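Local coordinates for protein nicastrin (PDB 4R12) that probably serves as an essential subunit of gamma-secretase, helping to recruit substrates for the intramembrane cleavage of proteins such as Notch receptors and APP, at residues 105-110 and 126-131; 214-219 and 262-267; 511-516 and 539-544. One frame throughout, in Å; residues are numbered along the deposited sequence.

Interaction 1. Residues 105-110 and 126-131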
ATOM      1  N   PRO A 105       9.962  18.675  -3.913  1.00 28.09           N
ATOM      2  CA  PRO A 105       9.317  17.650  -3.083  1.00 27.75           C
ATOM      3  C   PRO A 105       7.820  17.914  -2.967  1.00 27.91           C
ATOM      4  O   PRO A 105       7.395  19.068  -2.902  1.00 29.01           O
ATOM      5  CB  PRO A 105      10.000  17.797  -1.712  1.00 29.94           C
ATOM      6  CG  PRO A 105      11.155  18.743  -1.922  1.00 33.41           C
ATOM      7  CD  PRO A 105      10.819  19.571  -3.115  1.00 30.55           C
ATOM      8  N   TYR A 106       7.020  16.855  -2.942  1.00 27.80           N
ATOM      9  CA  TYR A 106       5.580  17.043  -2.927  1.00 26.56           C
ATOM     10  C   TYR A 106       4.822  15.862  -2.323  1.00 26.08           C
ATOM     11  O   TYR A 106       5.033  14.718  -2.726  1.00 24.02           O
ATOM     12  CB  TYR A 106       5.063  17.300  -4.363  1.00 26.50           C
ATOM     13  CG  TYR A 106       3.576  17.475  -4.361  1.00 26.83           C
ATOM     14  CD1 TYR A 106       3.011  18.599  -3.768  1.00 28.28           C
ATOM     15  CD2 TYR A 106       2.728  16.504  -4.887  1.00 26.16           C
ATOM     16  CE1 TYR A 106       1.662  18.770  -3.715  1.00 29.66           C
ATOM     17  CE2 TYR A 106       1.346  16.673  -4.846  1.00 25.99           C
ATOM     18  CZ  TYR A 106       0.828  17.815  -4.250  1.00 28.37           C
ATOM     19  OH  TYR A 106      -0.522  18.029  -4.173  1.00 29.24           O
ATOM     20  N   SER A 107       3.936  16.141  -1.368  1.00 26.44           N
ATOM     21  CA  SER A 107       3.019  15.124  -0.854  1.00 25.06           C
ATOM     22  C   SER A 107       1.591  15.657  -0.771  1.00 26.89           C
ATOM     23  O   SER A 107       1.328  16.657  -0.094  1.00 28.61           O
ATOM     24  CB  SER A 107       3.467  14.627   0.525  1.00 23.33           C
ATOM     25  OG  SER A 107       2.503  13.753   1.092  1.00 24.32           O
ATOM     26  N   PRO A 108       0.664  14.989  -1.468  1.00 25.10           N
ATOM     27  CA  PRO A 108      -0.767  15.297  -1.418  1.00 25.74           C
ATOM     28  C   PRO A 108      -1.437  14.632  -0.223  1.00 26.46           C
ATOM     29  O   PRO A 108      -2.653  14.664  -0.100  1.00 26.58           O
ATOM     30  CB  PRO A 108      -1.296  14.690  -2.723  1.00 25.81           C
ATOM     31  CG  PRO A 108      -0.436  13.456  -2.880  1.00 22.84           C
ATOM     32  CD  PRO A 108       0.940  13.831  -2.346  1.00 24.82           C
ATOM     33  N   ASP A 109      -0.653  14.018   0.649  1.00 28.01           N
ATOM     34  CA  ASP A 109      -1.235  13.285   1.766  1.00 28.45           C
ATOM     35  C   ASP A 109      -1.323  14.153   3.019  1.00 30.04           C
ATOM     36  O   ASP A 109      -1.178  15.371   2.949  1.00 30.18           O
ATOM     37  CB  ASP A 109      -0.424  12.019   2.041  1.00 27.73           C
ATOM     38  CG  ASP A 109      -1.296  10.853   2.472  1.00 30.54           C
ATOM     39  OD1 ASP A 109      -1.647  10.792   3.670  1.00 34.20           O
ATOM     40  OD2 ASP A 109      -1.625  10.000   1.617  1.00 30.59           O
ATOM     41  N   SER A 110      -1.563  13.521   4.165  1.00 28.32           N
ATOM     42  CA  SER A 110      -1.710  14.232   5.440  1.00 31.61           C
ATOM     43  C   SER A 110      -0.362  14.597   6.087  1.00 31.78           C
ATOM     44  O   SER A 110       0.637  13.918   5.859  1.00 29.22           O
ATOM     45  CB  SER A 110      -2.529  13.371   6.408  1.00 29.90           C
ATOM     46  OG  SER A 110      -2.480  13.880   7.724  1.00 35.66           O
ATOM     47  N   GLU A 126       4.251  16.743  13.247  1.00 32.47           N
ATOM     48  CA  GLU A 126       3.968  16.607  11.832  1.00 32.19           C
ATOM     49  C   GLU A 126       5.081  15.796  11.203  1.00 29.90           C
ATOM     50  O   GLU A 126       6.164  16.332  10.944  1.00 31.09           O
ATOM     51  CB  GLU A 126       3.866  17.970  11.150  1.00 32.54           C
ATOM     52  CG  GLU A 126       2.775  18.860  11.726  1.00 36.63           C
ATOM     53  CD  GLU A 126       2.535  20.095  10.881  1.00 42.68           C
ATOM     54  OE1 GLU A 126       3.455  20.495  10.130  1.00 44.05           O
ATOM     55  OE2 GLU A 126       1.429  20.669  10.978  1.00 46.86           O
ATOM     56  N   TRP A 127       4.816  14.510  10.977  1.00 28.49           N
ATOM     57  CA  TRP A 127       5.811  13.585  10.447  1.00 27.59           C
ATOM     58  C   TRP A 127       6.076  13.815   8.953  1.00 27.59           C
ATOM     59  O   TRP A 127       7.160  13.523   8.447  1.00 26.81           O
ATOM     60  CB  TRP A 127       5.356  12.138  10.685  1.00 27.08           C
ATOM     61  CG  TRP A 127       5.419  11.739  12.123  1.00 28.92           C
ATOM     62  CD1 TRP A 127       4.394  11.741  13.034  1.00 29.51           C
ATOM     63  CD2 TRP A 127       6.580  11.284  12.826  1.00 28.22           C
ATOM     64  NE1 TRP A 127       4.860  11.317  14.270  1.00 29.64           N
ATOM     65  CE2 TRP A 127       6.200  11.029  14.159  1.00 29.36           C
ATOM     66  CE3 TRP A 127       7.913  11.069  12.451  1.00 26.98           C
ATOM     67  CZ2 TRP A 127       7.103  10.566  15.121  1.00 29.36           C
ATOM     68  CZ3 TRP A 127       8.807  10.607  13.401  1.00 28.00           C
ATOM     69  CH2 TRP A 127       8.400  10.361  14.721  1.00 27.99           C
ATOM     70  N   ASN A 128       5.075  14.367   8.274  1.00 26.27           N
ATOM     71  CA  ASN A 128       5.109  14.624   6.834  1.00 26.55           C
ATOM     72  C   ASN A 128       4.801  16.117   6.596  1.00 29.70           C
ATOM     73  O   ASN A 128       3.776  16.453   5.997  1.00 28.19           O
ATOM     74  CB  ASN A 128       4.082  13.705   6.142  1.00 26.43           C
ATOM     75  CG  ASN A 128       4.134  13.760   4.608  1.00 24.77           C
ATOM     76  OD1 ASN A 128       5.179  13.990   4.012  1.00 26.09           O
ATOM     77  ND2 ASN A 128       2.976  13.545   3.969  1.00 25.43           N
ATOM     78  N   PRO A 129       5.673  17.018   7.101  1.00 30.41           N
ATOM     79  CA  PRO A 129       5.283  18.437   7.231  1.00 31.89           C
ATOM     80  C   PRO A 129       5.145  19.186   5.892  1.00 33.01           C
ATOM     81  O   PRO A 129       4.493  20.227   5.834  1.00 33.99           O
ATOM     82  CB  PRO A 129       6.422  19.030   8.084  1.00 34.62           C
ATOM     83  CG  PRO A 129       7.600  18.160   7.785  1.00 32.44           C
ATOM     84  CD  PRO A 129       7.042  16.777   7.602  1.00 29.61           C
ATOM     85  N   ASN A 130       5.733  18.652   4.825  1.00 32.07           N
ATOM     86  CA  ASN A 130       5.669  19.307   3.519  1.00 34.29           C
ATOM     87  C   ASN A 130       4.322  19.105   2.803  1.00 34.04           C
ATOM     88  O   ASN A 130       4.047  19.745   1.793  1.00 34.66           O
ATOM     89  CB  ASN A 130       6.813  18.804   2.641  1.00 36.04           C
ATOM     90  CG  ASN A 130       6.952  19.586   1.354  1.00 37.98           C
ATOM     91  OD1 ASN A 130       6.897  19.018   0.261  1.00 37.89           O
ATOM     92  ND2 ASN A 130       7.124  20.898   1.472  1.00 38.88           N
ATOM     93  N   ALA A 131       3.486  18.228   3.349  1.00 30.88           N
ATOM     94  CA  ALA A 131       2.258  17.797   2.698  1.00 30.02           C
ATOM     95  C   ALA A 131       1.251  18.928   2.495  1.00 33.52           C
ATOM     96  O   ALA A 131       1.121  19.809   3.348  1.00 34.97           O
ATOM     97  CB  ALA A 131       1.618  16.686   3.513  1.00 28.15           C
TER
HETATM   98  O   HOH W   1       3.627  18.859  -0.554  1.00 32.35           O
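Asn-128 points its side-chain amide at the hollow of the bent 105-110 backbone, where ND2 gives one proton to Ser-107 OG (2.9 Å) and the other to Ser-110 O (3.0 Å). With CG anti to the backbone N (chi1 -173°), the amide is swung across the gap between the segments. The two acceptors are met differently: Ser-107 OG lies almost in the amide plane on a nearly straight bond (168°), whereas Ser-110 O is tilted out of that plane and receives the N-H from above its own carbonyl plane. Ser-107 OG also accepts from Asp-109 N at 3.2 Å, which makes an ST turn, and bonds to the carbonyl of Tyr-412, so three partners grip this buried hydroxyl. The 105-131 region is a long excursion of the small lobe without helix or strand, and its bonds to Tyr-412, Tyr-405 and Tyr-407 in the large-lobe range are consistent with the lid known from nicastrins. A type I turn from Asn-128 to Ala-131 then brings Ala-131 against the same bend. Its CB is pressed to 3.1 Å from Asp-109 O, and its CA makes a C-H...O contact of 3.2 Å with Ser-107 O. Farther out, where the contact becomes exposed, Asn-130 lies beside Pro-105, while a water accepts the N-H of Ser-107 at 2.9 Å and sits against Asn-130 O.

Interaction 2. Residues 214-219 and 262-267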
ATOM      1  N   ILE A 214       7.020 -16.173  20.029  1.00 35.45           N
ATOM      2  CA  ILE A 214       6.951 -15.772  18.625  1.00 34.79           C
ATOM      3  C   ILE A 214       7.651 -14.441  18.396  1.00 33.38           C
ATOM      4  O   ILE A 214       7.401 -13.474  19.106  1.00 31.49           O
ATOM      5  CB  ILE A 214       5.489 -15.654  18.140  1.00 33.49           C
ATOM      6  CG1 ILE A 214       4.795 -17.017  18.169  1.00 33.23           C
ATOM      7  CG2 ILE A 214       5.431 -15.068  16.735  1.00 30.79           C
ATOM      8  CD1 ILE A 214       3.278 -16.940  17.949  1.00 30.23           C
ATOM      9  N   ILE A 215       8.549 -14.409  17.420  1.00 29.93           N
ATOM     10  CA  ILE A 215       9.103 -13.163  16.910  1.00 29.02           C
ATOM     11  C   ILE A 215       8.228 -12.730  15.733  1.00 29.07           C
ATOM     12  O   ILE A 215       8.105 -13.453  14.757  1.00 28.19           O
ATOM     13  CB  ILE A 215      10.563 -13.317  16.431  1.00 30.17           C
ATOM     14  CG1 ILE A 215      11.447 -13.921  17.525  1.00 33.17           C
ATOM     15  CG2 ILE A 215      11.115 -11.982  15.923  1.00 26.56           C
ATOM     16  CD1 ILE A 215      11.479 -13.118  18.780  1.00 33.74           C
ATOM     17  N   LEU A 216       7.607 -11.562  15.841  1.00 27.62           N
ATOM     18  CA  LEU A 216       6.765 -11.054  14.773  1.00 27.70           C
ATOM     19  C   LEU A 216       7.534 -10.017  13.957  1.00 26.14           C
ATOM     20  O   LEU A 216       7.957  -8.984  14.485  1.00 25.16           O
ATOM     21  CB  LEU A 216       5.490 -10.438  15.340  1.00 27.36           C
ATOM     22  CG  LEU A 216       4.539  -9.845  14.303  1.00 28.13           C
ATOM     23  CD1 LEU A 216       4.083 -10.927  13.316  1.00 25.32           C
ATOM     24  CD2 LEU A 216       3.350  -9.187  15.000  1.00 29.21           C
ATOM     25  N   VAL A 217       7.716 -10.301  12.678  1.00 24.35           N
ATOM     26  CA  VAL A 217       8.391  -9.372  11.777  1.00 23.66           C
ATOM     27  C   VAL A 217       7.371  -8.929  10.731  1.00 23.03           C
ATOM     28  O   VAL A 217       6.836  -9.749  10.012  1.00 24.04           O
ATOM     29  CB  VAL A 217       9.605 -10.026  11.101  1.00 24.31           C
ATOM     30  CG1 VAL A 217      10.286  -9.044  10.158  1.00 22.80           C
ATOM     31  CG2 VAL A 217      10.583 -10.559  12.154  1.00 26.99           C
ATOM     32  N   MET A 218       7.101  -7.635  10.649  1.00 22.31           N
ATOM     33  CA  MET A 218       5.929  -7.184   9.910  1.00 21.68           C
ATOM     34  C   MET A 218       6.142  -5.862   9.213  1.00 23.55           C
ATOM     35  O   MET A 218       7.118  -5.148   9.493  1.00 21.12           O
ATOM     36  CB  MET A 218       4.744  -7.046  10.856  1.00 22.19           C
ATOM     37  CG  MET A 218       4.885  -5.864  11.803  1.00 24.69           C
ATOM     38  SD  MET A 218       3.732  -6.041  13.180  1.00 30.62           S
ATOM     39  CE  MET A 218       3.699  -4.355  13.797  1.00 25.09           C
ATOM     40  N   LEU A 219       5.211  -5.537   8.319  1.00 23.02           N
ATOM     41  CA  LEU A 219       5.224  -4.270   7.609  1.00 20.56           C
ATOM     42  C   LEU A 219       3.846  -4.020   7.014  1.00 22.72           C
ATOM     43  O   LEU A 219       3.061  -4.961   6.818  1.00 22.73           O
ATOM     44  CB  LEU A 219       6.291  -4.253   6.504  1.00 20.89           C
ATOM     45  CG  LEU A 219       6.305  -5.332   5.414  1.00 22.92           C
ATOM     46  CD1 LEU A 219       5.242  -5.095   4.326  1.00 21.72           C
ATOM     47  CD2 LEU A 219       7.709  -5.410   4.785  1.00 21.15           C
ATOM     48  N   GLU A 262       9.752 -19.169  17.443  1.00 33.88           N
ATOM     49  CA  GLU A 262       9.054 -19.154  16.167  1.00 32.60           C
ATOM     50  C   GLU A 262       9.190 -17.776  15.543  1.00 32.11           C
ATOM     51  O   GLU A 262       9.223 -16.768  16.257  1.00 33.55           O
ATOM     52  CB  GLU A 262       7.577 -19.510  16.350  1.00 35.22           C
ATOM     53  CG  GLU A 262       7.329 -20.900  16.891  1.00 36.11           C
ATOM     54  CD  GLU A 262       7.473 -21.988  15.841  1.00 39.11           C
ATOM     55  OE1 GLU A 262       7.777 -21.679  14.664  1.00 37.24           O
ATOM     56  OE2 GLU A 262       7.271 -23.163  16.197  1.00 38.86           O
ATOM     57  N   VAL A 263       9.283 -17.717  14.223  1.00 30.98           N
ATOM     58  CA  VAL A 263       9.225 -16.432  13.546  1.00 29.80           C
ATOM     59  C   VAL A 263       7.992 -16.402  12.659  1.00 27.15           C
ATOM     60  O   VAL A 263       7.761 -17.319  11.864  1.00 28.98           O
ATOM     61  CB  VAL A 263      10.493 -16.147  12.704  1.00 31.02           C
ATOM     62  CG1 VAL A 263      10.355 -14.816  11.988  1.00 27.05           C
ATOM     63  CG2 VAL A 263      11.728 -16.121  13.602  1.00 29.12           C
ATOM     64  N   VAL A 264       7.193 -15.353  12.823  1.00 28.04           N
ATOM     65  CA  VAL A 264       6.031 -15.115  11.980  1.00 25.82           C
ATOM     66  C   VAL A 264       6.240 -13.828  11.186  1.00 24.66           C
ATOM     67  O   VAL A 264       6.551 -12.784  11.752  1.00 24.61           O
ATOM     68  CB  VAL A 264       4.731 -15.012  12.810  1.00 24.97           C
ATOM     69  CG1 VAL A 264       3.582 -14.491  11.952  1.00 24.34           C
ATOM     70  CG2 VAL A 264       4.375 -16.361  13.407  1.00 27.03           C
ATOM     71  N   PHE A 265       6.083 -13.918   9.870  1.00 25.54           N
ATOM     72  CA  PHE A 265       6.201 -12.749   9.011  1.00 24.57           C
ATOM     73  C   PHE A 265       4.804 -12.276   8.674  1.00 24.31           C
ATOM     74  O   PHE A 265       3.957 -13.087   8.280  1.00 24.27           O
ATOM     75  CB  PHE A 265       6.982 -13.080   7.729  1.00 24.45           C
ATOM     76  CG  PHE A 265       8.322 -13.724   7.985  1.00 24.71           C
ATOM     77  CD1 PHE A 265       9.446 -12.943   8.232  1.00 25.78           C
ATOM     78  CD2 PHE A 265       8.454 -15.100   7.989  1.00 25.69           C
ATOM     79  CE1 PHE A 265      10.677 -13.527   8.470  1.00 25.10           C
ATOM     80  CE2 PHE A 265       9.687 -15.696   8.226  1.00 25.61           C
ATOM     81  CZ  PHE A 265      10.797 -14.902   8.469  1.00 26.90           C
ATOM     82  N   ALA A 266       4.535 -10.985   8.821  1.00 23.92           N
ATOM     83  CA  ALA A 266       3.189 -10.497   8.492  1.00 24.53           C
ATOM     84  C   ALA A 266       3.223  -9.305   7.543  1.00 24.15           C
ATOM     85  O   ALA A 266       3.967  -8.340   7.756  1.00 23.30           O
ATOM     86  CB  ALA A 266       2.405 -10.137   9.785  1.00 25.38           C
ATOM     87  N   PHE A 267       2.409  -9.388   6.491  1.00 23.77           N
ATOM     88  CA  PHE A 267       2.254  -8.313   5.520  1.00 22.32           C
ATOM     89  C   PHE A 267       0.848  -7.740   5.658  1.00 25.00           C
ATOM     90  O   PHE A 267      -0.104  -8.349   5.160  1.00 23.92           O
ATOM     91  CB  PHE A 267       2.475  -8.831   4.083  1.00 23.21           C
ATOM     92  CG  PHE A 267       3.887  -9.312   3.810  1.00 22.28           C
ATOM     93  CD1 PHE A 267       4.349 -10.514   4.332  1.00 23.95           C
ATOM     94  CD2 PHE A 267       4.745  -8.557   3.023  1.00 21.97           C
ATOM     95  CE1 PHE A 267       5.648 -10.945   4.075  1.00 22.35           C
ATOM     96  CE2 PHE A 267       6.046  -8.987   2.760  1.00 22.80           C
ATOM     97  CZ  PHE A 267       6.493 -10.179   3.274  1.00 21.55           C
TER
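Val-264 sets its side chain between Ile-214 and Leu-216 of the neighbouring strand, on the sheet face that also carries Met-218 and Ala-266. Its CB already touches both neighbours, 4.0 Å from Ile-214 CG2 and 4.2 Å from Leu-216 CD1. There the chain forks. CG1, anti to the backbone N (chi1 169°), leans toward Leu-216 CD1 at 3.8 Å; CG2, beside the backbone N, meets Ile-214 CG2 at 3.7 Å. Both neighbours lie obliquely across the valine, so each methyl has one branched partner of its own. Leu-216 CD1 reaches further, to Ala-266 CB at 4.0 Å. Strands 214-220 and 262-268 run parallel and in register in the large lobe, whose fold is that of the zinc exopeptidase clan, and strand 319-325 pairs with the far edge of 214-220. Five backbone bonds join the two segments, from Ile-215 N to Glu-262 O at 2.7 Å through to the more bent bond of Leu-219 N to Ala-266 O (145°). On the reverse face Val-217 CB approaches Phe-265 CD1 obliquely, and Leu-219 CD1 comes to 3.7 Å from Phe-267 CD2. Helix 234-252 packs over this side with Leu-244, Leu-245 and Ile-248, while Phe-388 of helix 385-389 lies against Leu-216 and Met-218. At the strand start, the buried carboxylate of Glu-262 is held by Ser-205 OG and Asp-209 N.

Interaction 3. Residues 511-516 and 539-544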
ATOM      1  N   SER A 511       4.776 -19.830  -1.639  1.00 23.42           N
ATOM      2  CA  SER A 511       5.746 -20.674  -2.318  1.00 25.90           C
ATOM      3  C   SER A 511       7.127 -20.653  -1.651  1.00 24.84           C
ATOM      4  O   SER A 511       7.742 -21.705  -1.466  1.00 26.99           O
ATOM      5  CB  SER A 511       5.870 -20.249  -3.789  1.00 25.52           C
ATOM      6  OG  SER A 511       6.861 -21.020  -4.435  1.00 24.29           O
ATOM      7  N   ILE A 512       7.614 -19.466  -1.284  1.00 25.74           N
ATOM      8  CA  ILE A 512       8.972 -19.361  -0.748  1.00 25.72           C
ATOM      9  C   ILE A 512       9.097 -20.099   0.583  1.00 27.21           C
ATOM     10  O   ILE A 512      10.148 -20.642   0.922  1.00 28.66           O
ATOM     11  CB  ILE A 512       9.378 -17.895  -0.537  1.00 25.76           C
ATOM     12  CG1 ILE A 512       9.625 -17.214  -1.875  1.00 25.51           C
ATOM     13  CG2 ILE A 512      10.649 -17.792   0.301  1.00 28.89           C
ATOM     14  CD1 ILE A 512       9.740 -15.687  -1.657  1.00 27.92           C
ATOM     15  N   THR A 513       8.005 -20.130   1.328  1.00 23.28           N
ATOM     16  CA  THR A 513       8.022 -20.710   2.662  1.00 25.16           C
ATOM     17  C   THR A 513       7.498 -22.150   2.696  1.00 27.53           C
ATOM     18  O   THR A 513       7.289 -22.706   3.767  1.00 27.92           O
ATOM     19  CB  THR A 513       7.189 -19.846   3.629  1.00 27.47           C
ATOM     20  OG1 THR A 513       5.862 -19.719   3.118  1.00 24.45           O
ATOM     21  CG2 THR A 513       7.796 -18.436   3.771  1.00 23.27           C
ATOM     22  N   GLN A 514       7.301 -22.757   1.528  1.00 25.56           N
ATOM     23  CA  GLN A 514       6.750 -24.113   1.470  1.00 27.92           C
ATOM     24  C   GLN A 514       7.615 -25.124   2.238  1.00 30.85           C
ATOM     25  O   GLN A 514       8.838 -24.974   2.314  1.00 31.20           O
ATOM     26  CB  GLN A 514       6.597 -24.569   0.012  1.00 26.89           C
ATOM     27  CG  GLN A 514       7.915 -24.830  -0.697  1.00 30.11           C
ATOM     28  CD  GLN A 514       7.727 -25.162  -2.168  1.00 30.08           C
ATOM     29  OE1 GLN A 514       7.710 -26.331  -2.556  1.00 30.63           O
ATOM     30  NE2 GLN A 514       7.596 -24.127  -2.992  1.00 26.39           N
ATOM     31  N   TYR A 515       6.977 -26.145   2.808  1.00 27.52           N
ATOM     32  CA  TYR A 515       7.720 -27.257   3.402  1.00 30.05           C
ATOM     33  C   TYR A 515       7.505 -28.572   2.645  1.00 33.82           C
ATOM     34  O   TYR A 515       8.218 -29.543   2.879  1.00 32.10           O
ATOM     35  CB  TYR A 515       7.354 -27.428   4.888  1.00 31.28           C
ATOM     36  CG  TYR A 515       5.876 -27.543   5.194  1.00 33.45           C
ATOM     37  CD1 TYR A 515       5.238 -28.777   5.182  1.00 35.10           C
ATOM     38  CD2 TYR A 515       5.125 -26.421   5.527  1.00 31.55           C
ATOM     39  CE1 TYR A 515       3.894 -28.887   5.472  1.00 35.11           C
ATOM     40  CE2 TYR A 515       3.782 -26.520   5.819  1.00 31.20           C
ATOM     41  CZ  TYR A 515       3.173 -27.761   5.788  1.00 33.06           C
ATOM     42  OH  TYR A 515       1.841 -27.875   6.071  1.00 36.52           O
ATOM     43  N   ASN A 516       6.539 -28.610   1.733  1.00 31.17           N
ATOM     44  CA  ASN A 516       6.318 -29.822   0.942  1.00 33.28           C
ATOM     45  C   ASN A 516       5.678 -29.488  -0.406  1.00 32.69           C
ATOM     46  O   ASN A 516       4.987 -28.474  -0.553  1.00 29.50           O
ATOM     47  CB  ASN A 516       5.445 -30.823   1.718  1.00 35.88           C
ATOM     48  CG  ASN A 516       5.469 -32.239   1.112  1.00 41.29           C
ATOM     49  OD1 ASN A 516       6.466 -32.666   0.527  1.00 38.17           O
ATOM     50  ND2 ASN A 516       4.364 -32.966   1.261  1.00 44.22           N
ATOM     51  N   VAL A 539       1.242 -27.880  -3.137  1.00 27.91           N
ATOM     52  CA  VAL A 539       2.302 -27.281  -2.334  1.00 27.39           C
ATOM     53  C   VAL A 539       1.773 -26.947  -0.947  1.00 28.98           C
ATOM     54  O   VAL A 539       0.695 -26.369  -0.797  1.00 27.54           O
ATOM     55  CB  VAL A 539       2.867 -26.009  -3.008  1.00 26.24           C
ATOM     56  CG1 VAL A 539       3.989 -25.400  -2.179  1.00 25.54           C
ATOM     57  CG2 VAL A 539       3.351 -26.336  -4.423  1.00 26.90           C
ATOM     58  N   SER A 540       2.539 -27.324   0.069  1.00 28.08           N
ATOM     59  CA  SER A 540       2.119 -27.105   1.445  1.00 28.96           C
ATOM     60  C   SER A 540       2.957 -26.001   2.073  1.00 27.86           C
ATOM     61  O   SER A 540       4.179 -26.030   2.002  1.00 28.75           O
ATOM     62  CB  SER A 540       2.243 -28.395   2.248  1.00 32.49           C
ATOM     63  OG  SER A 540       1.391 -29.393   1.714  1.00 33.18           O
ATOM     64  N   SER A 541       2.282 -25.038   2.682  1.00 28.71           N
ATOM     65  CA  SER A 541       2.944 -23.916   3.360  1.00 28.68           C
ATOM     66  C   SER A 541       2.052 -23.361   4.456  1.00 28.16           C
ATOM     67  O   SER A 541       0.838 -23.250   4.275  1.00 27.28           O
ATOM     68  CB  SER A 541       3.283 -22.802   2.362  1.00 25.20           C
ATOM     69  OG  SER A 541       3.901 -21.696   3.003  1.00 25.34           O
ATOM     70  N   ASN A 542       2.663 -22.981   5.574  1.00 28.21           N
ATOM     71  CA  ASN A 542       1.962 -22.350   6.692  1.00 28.29           C
ATOM     72  C   ASN A 542       1.799 -20.847   6.450  1.00 26.66           C
ATOM     73  O   ASN A 542       2.289 -20.013   7.220  1.00 24.96           O
ATOM     74  CB  ASN A 542       2.715 -22.617   8.003  1.00 29.80           C
ATOM     75  CG  ASN A 542       1.847 -22.433   9.228  1.00 32.19           C
ATOM     76  OD1 ASN A 542       0.629 -22.319   9.129  1.00 31.56           O
ATOM     77  ND2 ASN A 542       2.473 -22.409  10.392  1.00 33.34           N
ATOM     78  N   THR A 543       1.096 -20.525   5.368  1.00 28.30           N
ATOM     79  CA  THR A 543       0.904 -19.152   4.899  1.00 26.79           C
ATOM     80  C   THR A 543      -0.583 -18.910   4.703  1.00 27.00           C
ATOM     81  O   THR A 543      -1.276 -19.758   4.143  1.00 28.84           O
ATOM     82  CB  THR A 543       1.654 -18.915   3.573  1.00 25.57           C
ATOM     83  OG1 THR A 543       3.058 -19.112   3.785  1.00 25.74           O
ATOM     84  CG2 THR A 543       1.409 -17.500   3.020  1.00 24.20           C
ATOM     85  N   HIS A 544      -1.080 -17.760   5.150  1.00 26.07           N
ATOM     86  CA  HIS A 544      -2.522 -17.576   5.310  1.00 27.42           C
ATOM     87  C   HIS A 544      -2.975 -16.152   5.039  1.00 26.86           C
ATOM     88  O   HIS A 544      -2.310 -15.189   5.430  1.00 25.31           O
ATOM     89  CB  HIS A 544      -2.941 -17.989   6.733  1.00 27.66           C
ATOM     90  CG  HIS A 544      -2.438 -19.345   7.124  1.00 29.76           C
ATOM     91  ND1 HIS A 544      -3.046 -20.510   6.712  1.00 32.78           N
ATOM     92  CD2 HIS A 544      -1.347 -19.719   7.834  1.00 30.62           C
ATOM     93  CE1 HIS A 544      -2.369 -21.547   7.176  1.00 33.77           C
ATOM     94  NE2 HIS A 544      -1.334 -21.093   7.862  1.00 33.33           N
TER
HETATM   95  O   HOH W   2       5.612 -22.991   5.900  1.00 28.56           O
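Tyr-515 and Asn-516 together face Ser-540 in a classic beta bulge, where the chain leaving helix 500-512 joins strand 536-540 as its antiparallel neighbour. The touching parts run 144° apart. Tyr-515 N donates to Ser-540 O at 2.9 Å, and Ser-540 N returns a nearly straight bond (176°) to Asn-516 O; the extra residue on one side is taken up between these two bonds. Strand 516-522 thereby begins one edge of a small three-stranded sheet, whose loops include the calcium-binding residues Asp-525, Cys-528 and Ser-531. The Tyr-515 side chain folds back over its partner, with CG between the backbone N and the carbonyl carbon (chi1 53°). One ring face then receives Ser-540 CB in a CH-pi contact, 4.0 Å from the centroid, while Asn-542 N lies near the ring plane at the edge. Gln-514 runs obliquely past Val-539, its CB 3.5 Å from Val-539 CG1, and its amide turns back to the helix end: NE2 donates to Ser-511 O, which takes the backbone N of Gln-514 from the opposite face of its carbonyl plane. Toward the interior, three hydroxyls gather. Thr-513 OG1 lies 2.8 Å from Ser-541 OG and 2.9 Å from Thr-543 OG1, and has Leu-509 O and Ser-202 OG as further partners. Beyond Ser-541 the chain bends in an inverse gamma turn centred on Asn-542, whose backbone N donates to a water that in turn gives a proton to Thr-513 O at 2.7 Å.

Interaction 2 is the wholly buried member of the set, a regular parallel strand pair of the large lobe held by evenly repeated backbone bonds and hydrocarbon packing. Interaction 1, about 29 Å from it between centres, belongs to the small-lobe range and has no regular structure; there one asparagine amide and one serine hydroxyl replace strand pairing, although most of its residues are buried too. Interaction 3 is partly exposed and mixes both chemistries, with a single bulged bridge, a tyrosine face and clustered hydroxyls. Interactions 2 and 3 lie about 15 Å apart between centres and share an element: helix 234-252 packs on the strands of one and on Ile-512 and Thr-513 of the other.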